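Local atomic coordinates of putative exported protein (Bacteroides fragilis, PDB entry 4RAA), a protein that is of unknown function but folds as a six-bladed beta-propeller and is probably exported from the cytoplasm. Residues A[183-188]-A[254-259]; A[220-225]-A[266-271]; A[250-255]-A[271-276]. All blocks are in the same frame, centred on the assembly; numbering follows the deposited sequence. Where two conformers were deposited one is given.

Interaction 1 of 3, residues A[183-188]-A[254-259]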
# COMPACT_ATOMS: atom_id res chain seq x y z
N THR A 183 -20.58 -8.48 -19.43
CA THR A 183 -20.72 -9.60 -20.38
C THR A 183 -19.43 -10.13 -20.98
O THR A 183 -19.33 -11.34 -21.20
CB THR A 183 -21.71 -9.28 -21.52
OG1 THR A 183 -21.94 -10.47 -22.29
CG2 THR A 183 -21.23 -8.14 -22.45
N GLY A 184 -18.46 -9.25 -21.27
CA GLY A 184 -17.21 -9.64 -21.93
C GLY A 184 -16.25 -10.46 -21.08
O GLY A 184 -16.64 -10.97 -20.03
N PRO A 185 -14.98 -10.62 -21.53
CA PRO A 185 -13.99 -11.39 -20.74
C PRO A 185 -13.55 -10.61 -19.51
O PRO A 185 -13.76 -9.39 -19.45
CB PRO A 185 -12.82 -11.55 -21.70
CG PRO A 185 -12.90 -10.34 -22.55
CD PRO A 185 -14.36 -10.06 -22.74
N SER A 186 -12.96 -11.31 -18.56
CA SER A 186 -12.47 -10.70 -17.31
C SER A 186 -11.19 -9.89 -17.53
O SER A 186 -11.00 -8.86 -16.89
CB SER A 186 -12.25 -11.76 -16.23
OG SER A 186 -11.34 -12.72 -16.70
N GLN A 187 -10.32 -10.38 -18.42
CA GLN A 187 -9.07 -9.71 -18.82
C GLN A 187 -9.33 -9.07 -20.21
O GLN A 187 -9.43 -9.78 -21.21
CB GLN A 187 -7.94 -10.76 -18.89
CG GLN A 187 -6.52 -10.25 -19.14
CD GLN A 187 -5.87 -9.62 -17.93
OE1 GLN A 187 -6.19 -9.96 -16.79
NE2 GLN A 187 -4.91 -8.72 -18.17
N MSE A 188 -9.43 -7.74 -20.26
CA MSE A 188 -9.71 -6.98 -21.51
C MSE A 188 -8.69 -5.88 -21.75
O MSE A 188 -8.97 -4.83 -22.33
CB MSE A 188 -11.18 -6.51 -21.53
CG MSE A 188 -11.58 -5.24 -20.75
SE MSE A 188 -11.06 -5.32 -18.86
CE MSE A 188 -12.57 -6.37 -18.19
N ILE A 254 -23.84 -10.18 -31.16
CA ILE A 254 -22.64 -10.81 -30.59
C ILE A 254 -22.78 -10.80 -29.07
O ILE A 254 -22.75 -9.75 -28.43
CB ILE A 254 -21.33 -10.11 -31.02
CG1 ILE A 254 -21.10 -10.32 -32.52
CG2 ILE A 254 -20.13 -10.66 -30.24
CD1 ILE A 254 -20.02 -9.44 -33.14
N SER A 255 -22.91 -12.01 -28.51
CA SER A 255 -23.10 -12.24 -27.07
C SER A 255 -21.87 -11.89 -26.21
O SER A 255 -22.01 -11.24 -25.19
CB SER A 255 -23.51 -13.71 -26.85
OG SER A 255 -23.34 -14.09 -25.50
N TYR A 256 -20.71 -12.37 -26.64
CA TYR A 256 -19.41 -12.23 -25.97
C TYR A 256 -18.33 -12.20 -27.04
O TYR A 256 -18.55 -12.72 -28.13
CB TYR A 256 -19.20 -13.46 -25.06
CG TYR A 256 -17.79 -13.75 -24.53
CD1 TYR A 256 -16.83 -14.44 -25.30
CD2 TYR A 256 -17.42 -13.41 -23.22
CE1 TYR A 256 -15.56 -14.73 -24.80
CE2 TYR A 256 -16.15 -13.70 -22.71
CZ TYR A 256 -15.23 -14.36 -23.50
OH TYR A 256 -13.99 -14.63 -22.98
N TYR A 257 -17.19 -11.57 -26.75
CA TYR A 257 -16.03 -11.64 -27.65
C TYR A 257 -14.74 -11.32 -26.91
O TYR A 257 -14.73 -10.37 -26.13
CB TYR A 257 -16.17 -10.75 -28.91
CG TYR A 257 -15.75 -9.29 -28.79
CD1 TYR A 257 -16.63 -8.32 -28.28
CD2 TYR A 257 -14.47 -8.87 -29.20
CE1 TYR A 257 -16.23 -6.98 -28.17
CE2 TYR A 257 -14.06 -7.54 -29.09
CZ TYR A 257 -14.94 -6.60 -28.58
OH TYR A 257 -14.55 -5.31 -28.50
N CYS A 258 -13.70 -12.13 -27.12
CA CYS A 258 -12.38 -11.89 -26.52
C CYS A 258 -11.36 -11.79 -27.65
O CYS A 258 -11.55 -12.37 -28.71
CB CYS A 258 -12.01 -12.98 -25.50
SG CYS A 258 -11.46 -14.56 -26.19
N VAL A 259 -10.29 -11.04 -27.42
CA VAL A 259 -9.23 -10.84 -28.41
C VAL A 259 -7.86 -11.11 -27.79
O VAL A 259 -7.57 -10.67 -26.66
CB VAL A 259 -9.20 -9.39 -28.99
CG1 VAL A 259 -8.12 -9.25 -30.06
CG2 VAL A 259 -10.56 -8.99 -29.56
O HOH W 1 -8.04 -9.63 -23.77
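Pro185 packs against the ring of Tyr256, and the two side chains cross obliquely. Pro185 CB lies 3.5 Å from Tyr256 OH. Pro185 CD is 4.1 Å from Tyr256 CE2. The backbone of the loop joins in, with Pro185 N 3.5 Å from the same CE2 and Gly184 C close by. Thr183 O meets the ring differently: it sits at the edge, in the plane, 3.5 Å from Tyr256 CD2. With CG anti to the backbone N (chi1 164°), the Tyr256 side chain starts beside its own carbonyl carbon, and the ring lies by Gly184 and Pro185. The proline ring also touches the strand backbone, with Pro185 CD 3.4 Å from Tyr257 O. Its CG faces Cys258 CB.

Within the propeller, residues 183-188 belong to the loop that leads into strand 189-192, an outermost strand of one blade. Residues 254-259 belong to strand 254-261, an outermost strand of the next blade's four-stranded sheet. The contact therefore joins neighbouring blades.

Polar contacts lie at both ends of the apolar patch. Thr183 OG1 donates to Ser255 O at 3.0 Å, with a C=O...donor angle of 161°. The threonine side chain is buried and also touches Pro201, Phe202, Leu245 and Leu248. Near Val259, one water donates to both segments: it is 2.9 Å from Gln187 O and 3.1 Å from Val259 O. Gln187 OE1 bonds to Ser91 OG and its NE2 to Ile189 O. Tyr257 points its CB away from the loop, and its hydroxyl is bonded to the carbonyls of Thr200 and Asp203.

Interaction 2 of 3, residues A[220-225]-A[266-271]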
# COMPACT_ATOMS: atom_id res chain seq x y z
N PHE A 220 -13.47 -4.19 -35.95
CA PHE A 220 -14.02 -5.42 -36.51
C PHE A 220 -15.45 -5.27 -37.00
O PHE A 220 -16.20 -4.40 -36.56
CB PHE A 220 -13.99 -6.54 -35.47
CG PHE A 220 -12.68 -6.67 -34.76
CD1 PHE A 220 -11.58 -7.23 -35.41
CD2 PHE A 220 -12.53 -6.24 -33.43
CE1 PHE A 220 -10.35 -7.36 -34.76
CE2 PHE A 220 -11.30 -6.36 -32.78
CZ PHE A 220 -10.21 -6.92 -33.45
N SER A 221 -15.80 -6.13 -37.95
CA SER A 221 -17.15 -6.28 -38.46
C SER A 221 -17.26 -7.76 -38.81
O SER A 221 -16.29 -8.37 -39.29
CB SER A 221 -17.40 -5.39 -39.69
OG SER A 221 -16.58 -5.78 -40.77
N PHE A 222 -18.42 -8.35 -38.52
CA PHE A 222 -18.70 -9.75 -38.78
C PHE A 222 -19.93 -9.80 -39.66
O PHE A 222 -20.86 -9.03 -39.45
CB PHE A 222 -18.93 -10.49 -37.46
CG PHE A 222 -17.74 -10.45 -36.53
CD1 PHE A 222 -17.53 -9.34 -35.69
CD2 PHE A 222 -16.83 -11.50 -36.49
CE1 PHE A 222 -16.43 -9.29 -34.83
CE2 PHE A 222 -15.73 -11.46 -35.63
CZ PHE A 222 -15.52 -10.35 -34.80
N GLU A 223 -19.93 -10.69 -40.66
CA GLU A 223 -21.06 -10.82 -41.58
C GLU A 223 -22.28 -11.35 -40.81
O GLU A 223 -22.16 -12.26 -39.99
CB GLU A 223 -20.71 -11.75 -42.77
CG GLU A 223 -21.80 -11.90 -43.84
CD GLU A 223 -21.51 -12.96 -44.90
OE1 GLU A 223 -20.79 -13.95 -44.63
OE2 GLU A 223 -22.05 -12.82 -46.02
N GLY A 224 -23.44 -10.73 -41.06
CA GLY A 224 -24.71 -11.14 -40.46
C GLY A 224 -24.89 -10.96 -38.96
O GLY A 224 -25.79 -11.56 -38.38
N THR A 225 -24.05 -10.14 -38.33
CA THR A 225 -24.13 -9.88 -36.90
C THR A 225 -23.35 -8.64 -36.52
O THR A 225 -22.58 -8.11 -37.31
CB THR A 225 -23.64 -11.06 -36.04
OG1 THR A 225 -23.93 -10.80 -34.66
CG2 THR A 225 -22.13 -11.31 -36.20
N LEU A 266 -3.85 -12.35 -34.99
CA LEU A 266 -4.85 -11.84 -34.06
C LEU A 266 -6.08 -12.77 -34.11
O LEU A 266 -6.72 -12.90 -35.15
CB LEU A 266 -5.19 -10.40 -34.46
CG LEU A 266 -6.15 -9.51 -33.67
CD1 LEU A 266 -5.92 -8.05 -34.05
CD2 LEU A 266 -7.61 -9.88 -33.89
N PHE A 267 -6.37 -13.41 -32.98
CA PHE A 267 -7.50 -14.36 -32.83
C PHE A 267 -8.63 -13.67 -32.09
O PHE A 267 -8.39 -12.97 -31.10
CB PHE A 267 -7.08 -15.60 -32.02
CG PHE A 267 -6.26 -16.62 -32.77
CD1 PHE A 267 -5.43 -16.30 -33.86
CD2 PHE A 267 -6.23 -17.93 -32.29
CE1 PHE A 267 -4.68 -17.28 -34.49
CE2 PHE A 267 -5.46 -18.90 -32.91
CZ PHE A 267 -4.68 -18.58 -34.01
N VAL A 268 -9.86 -13.90 -32.56
CA VAL A 268 -11.06 -13.31 -31.97
C VAL A 268 -12.09 -14.41 -31.69
O VAL A 268 -12.74 -14.89 -32.61
CB VAL A 268 -11.70 -12.24 -32.90
CG1 VAL A 268 -12.74 -11.42 -32.14
CG2 VAL A 268 -10.63 -11.32 -33.49
N CYS A 269 -12.21 -14.83 -30.43
CA CYS A 269 -13.26 -15.78 -30.05
C CYS A 269 -14.48 -14.95 -29.74
O CYS A 269 -14.35 -13.86 -29.20
CB CYS A 269 -12.90 -16.62 -28.84
SG CYS A 269 -11.48 -17.66 -29.14
N TYR A 270 -15.65 -15.46 -30.11
CA TYR A 270 -16.92 -14.79 -29.85
C TYR A 270 -18.12 -15.75 -29.83
O TYR A 270 -17.98 -16.92 -30.18
CB TYR A 270 -17.14 -13.64 -30.86
CG TYR A 270 -17.27 -14.05 -32.31
CD1 TYR A 270 -16.15 -14.19 -33.13
CD2 TYR A 270 -18.53 -14.27 -32.88
CE1 TYR A 270 -16.27 -14.57 -34.47
CE2 TYR A 270 -18.67 -14.64 -34.23
CZ TYR A 270 -17.54 -14.78 -35.02
OH TYR A 270 -17.68 -15.14 -36.33
N MSE A 271 -19.27 -15.24 -29.40
CA MSE A 271 -20.51 -16.01 -29.32
C MSE A 271 -21.62 -15.35 -30.10
O MSE A 271 -21.71 -14.11 -30.13
CB MSE A 271 -20.86 -16.15 -27.86
CG MSE A 271 -19.87 -17.09 -27.15
SE MSE A 271 -20.92 -18.30 -26.03
CE MSE A 271 -19.75 -18.07 -24.45
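Phe222 and Tyr270 form the aromatic part of the contact. The edge of Phe222 is turned toward the face of Tyr270, with ring centroids 4.5 Å apart and planes at 55°. The two side chains run past one another in opposite senses. The closest atoms are Phe222 CE2 and Tyr270 CE1, at 3.4 Å. Phe222 also stacks on Phe13. Tyr270 OH is hydrogen-bonded to Asn290 OD1.

The remaining contacts are apolar. Phe220 reaches tip to tip toward Leu266, with Phe220 CE1 3.8 Å from Leu266 CD2. It also meets Val268 tip to tip, through CE1 and Val268 CG2 at 4.2 Å. Val268 divides its branches between the two phenylalanines. Its CG1 is anti to the backbone N (chi1 -167°) and lies at the edge of the Phe222 ring, 4.0 Å from Phe222 CZ. All five of these side chains are buried.

The backbones stay well apart. The axes of strands 220-222 and 266-271 come no closer than 11.3 Å, and their directions differ by 49°. The side chains alone bridge this gap. Strand 213-222 lies in one sheet and strand 265-272 in the next. Twisted sheets packed face to face through a hydrophobic layer are characteristic of neighbouring blades in a beta-propeller.

Interaction 3 of 3, residues A[250-255]-A[271-276]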
# COMPACT_ATOMS: atom_id res chain seq x y z
N GLN A 250 -30.34 -14.84 -26.58
CA GLN A 250 -31.48 -15.16 -27.46
C GLN A 250 -31.45 -14.40 -28.79
O GLN A 250 -32.10 -14.84 -29.74
CB GLN A 250 -32.83 -14.86 -26.78
CG GLN A 250 -33.07 -15.54 -25.44
CD GLN A 250 -32.87 -17.04 -25.47
OE1 GLN A 250 -32.20 -17.61 -24.60
NE2 GLN A 250 -33.41 -17.69 -26.49
N SER A 251 -30.73 -13.28 -28.86
CA SER A 251 -30.66 -12.45 -30.08
C SER A 251 -29.58 -12.88 -31.06
O SER A 251 -28.68 -13.66 -30.73
CB SER A 251 -30.43 -10.98 -29.71
OG SER A 251 -29.16 -10.78 -29.12
N ASP A 252 -29.68 -12.33 -32.27
CA ASP A 252 -28.71 -12.53 -33.33
C ASP A 252 -27.40 -11.76 -33.09
O ASP A 252 -26.42 -12.05 -33.78
CB ASP A 252 -29.29 -12.12 -34.70
CG ASP A 252 -30.46 -13.01 -35.16
OD1 ASP A 252 -30.36 -14.26 -35.06
OD2 ASP A 252 -31.46 -12.46 -35.66
N TYR A 253 -27.38 -10.80 -32.16
CA TYR A 253 -26.18 -9.99 -31.81
C TYR A 253 -25.01 -10.82 -31.27
O TYR A 253 -25.17 -12.00 -30.96
CB TYR A 253 -26.51 -8.92 -30.75
CG TYR A 253 -27.41 -7.78 -31.18
CD1 TYR A 253 -26.97 -6.83 -32.12
CD2 TYR A 253 -28.66 -7.59 -30.58
CE1 TYR A 253 -27.78 -5.75 -32.49
CE2 TYR A 253 -29.47 -6.52 -30.94
CZ TYR A 253 -29.04 -5.60 -31.89
OH TYR A 253 -29.87 -4.56 -32.22
N ILE A 254 -23.84 -10.18 -31.16
CA ILE A 254 -22.64 -10.81 -30.59
C ILE A 254 -22.78 -10.80 -29.07
O ILE A 254 -22.75 -9.75 -28.43
CB ILE A 254 -21.33 -10.11 -31.02
CG1 ILE A 254 -21.10 -10.32 -32.52
CG2 ILE A 254 -20.13 -10.66 -30.24
CD1 ILE A 254 -20.02 -9.44 -33.14
N SER A 255 -22.91 -12.01 -28.51
CA SER A 255 -23.10 -12.24 -27.07
C SER A 255 -21.87 -11.89 -26.21
O SER A 255 -22.01 -11.24 -25.19
CB SER A 255 -23.51 -13.71 -26.85
OG SER A 255 -23.34 -14.09 -25.50
N MSE A 271 -19.27 -15.24 -29.40
CA MSE A 271 -20.51 -16.01 -29.32
C MSE A 271 -21.62 -15.35 -30.10
O MSE A 271 -21.71 -14.11 -30.13
CB MSE A 271 -20.86 -16.15 -27.86
CG MSE A 271 -19.87 -17.09 -27.15
SE MSE A 271 -20.92 -18.30 -26.03
CE MSE A 271 -19.75 -18.07 -24.45
N LYS A 272 -22.45 -16.17 -30.74
CA LYS A 272 -23.54 -15.71 -31.60
C LYS A 272 -24.55 -16.84 -31.75
O LYS A 272 -24.15 -17.98 -32.01
CB LYS A 272 -22.99 -15.35 -32.99
CG LYS A 272 -24.00 -14.72 -33.96
CD LYS A 272 -23.52 -14.69 -35.41
CE LYS A 272 -23.50 -16.06 -36.09
NZ LYS A 272 -23.23 -15.94 -37.55
N ASN A 273 -25.84 -16.53 -31.61
CA ASN A 273 -26.91 -17.53 -31.68
C ASN A 273 -26.60 -18.76 -30.80
O ASN A 273 -26.80 -19.91 -31.22
CB ASN A 273 -27.14 -17.96 -33.16
CG ASN A 273 -27.54 -16.81 -34.08
OD1 ASN A 273 -26.84 -16.52 -35.05
ND2 ASN A 273 -28.68 -16.18 -33.81
N LYS A 274 -26.08 -18.52 -29.59
CA LYS A 274 -25.70 -19.56 -28.62
C LYS A 274 -24.54 -20.51 -29.04
O LYS A 274 -24.36 -21.55 -28.40
CB LYS A 274 -26.92 -20.41 -28.22
CG LYS A 274 -28.23 -19.64 -28.02
CD LYS A 274 -29.30 -20.50 -27.37
CE LYS A 274 -30.49 -19.66 -26.94
NZ LYS A 274 -31.47 -20.44 -26.15
N GLU A 275 -23.75 -20.15 -30.07
CA GLU A 275 -22.63 -21.01 -30.57
C GLU A 275 -21.29 -20.26 -30.57
O GLU A 275 -21.26 -19.07 -30.87
CB GLU A 275 -22.92 -21.54 -31.99
CG GLU A 275 -24.13 -22.48 -32.12
CD GLU A 275 -23.98 -23.84 -31.42
OE1 GLU A 275 -22.86 -24.21 -30.97
OE2 GLU A 275 -25.00 -24.56 -31.32
N LYS A 276 -20.20 -20.98 -30.28
CA LYS A 276 -18.84 -20.39 -30.22
C LYS A 276 -18.16 -20.38 -31.59
O LYS A 276 -18.13 -21.40 -32.27
CB LYS A 276 -17.95 -21.18 -29.26
CG LYS A 276 -18.44 -21.27 -27.82
CD LYS A 276 -17.62 -22.27 -27.03
CE LYS A 276 -18.16 -22.42 -25.62
NZ LYS A 276 -17.36 -23.39 -24.82
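Asp252, Asn273 and their neighbours make a surface contact at one end of a propeller blade. Residues 250-255 lead from helix 245-250 into strand 254-261. Residues 271-276 carry the tight turn, Lys272 to Glu275, of the beta hairpin between strands 265-272 and 275-282. That turn is type I', with Asn273 and Lys274 both at positive phi. Glu275 N is bonded to Lys272 O at 2.9 Å, which closes it.

Between the two strands, Ser255 N donates to Met271 O at 2.9 Å. The donor lies well above the carbonyl plane. Ile254 CA makes a CA-H...O contact with the same oxygen at 3.5 Å. Beside this bond, Ser255 CB packs on CB of Met271, a selenomethionine, at 3.7 Å. The rest of the Met271 side chain leads away.

Farther out, Lys272 CG lies 3.6 Å from Asp252 O. Ser251 OG bonds back to Leu248 O at the preceding helix. Lys274 extends beyond CG and crosses the bent Gln250 side chain at an angle. Its NZ makes a weak hydrogen bond to Gln250 OE1 at 3.3 Å.

The bond between the Asp252 and Asn273 side chains is shorter. Asn273 ND2 donates to Asp252 OD1 at 2.8 Å, with an N-H...O angle of 152°. The oxygen lies close to the amide plane and uses its anti lone pair, while the carboxylate and amide planes are turned 70° apart.

In the fold
All three contacts involve the blade built on strands 254-261, 265-272, 275-282 and 287-292. The centre of interaction 1 lies about 9 Å from the centre of the chain, those of interactions 2 and 3 about 16 and 19 Å. The three centres are 11 to 12 Å from one another. Interactions 1 and 3 share Ile254 and Ser255; interactions 2 and 3 share Met271. Strand pairing joins interactions 1 and 2: Cys258 N is 2.8 Å from Cys269 O, and Tyr256 O is 2.9 Å from Met271 N. Thr225 OG1, 2.9 Å from Asp252 O, ties the loop of interaction 2 to interaction 3. Phe222 CD1 also packs on Ile254 CD1.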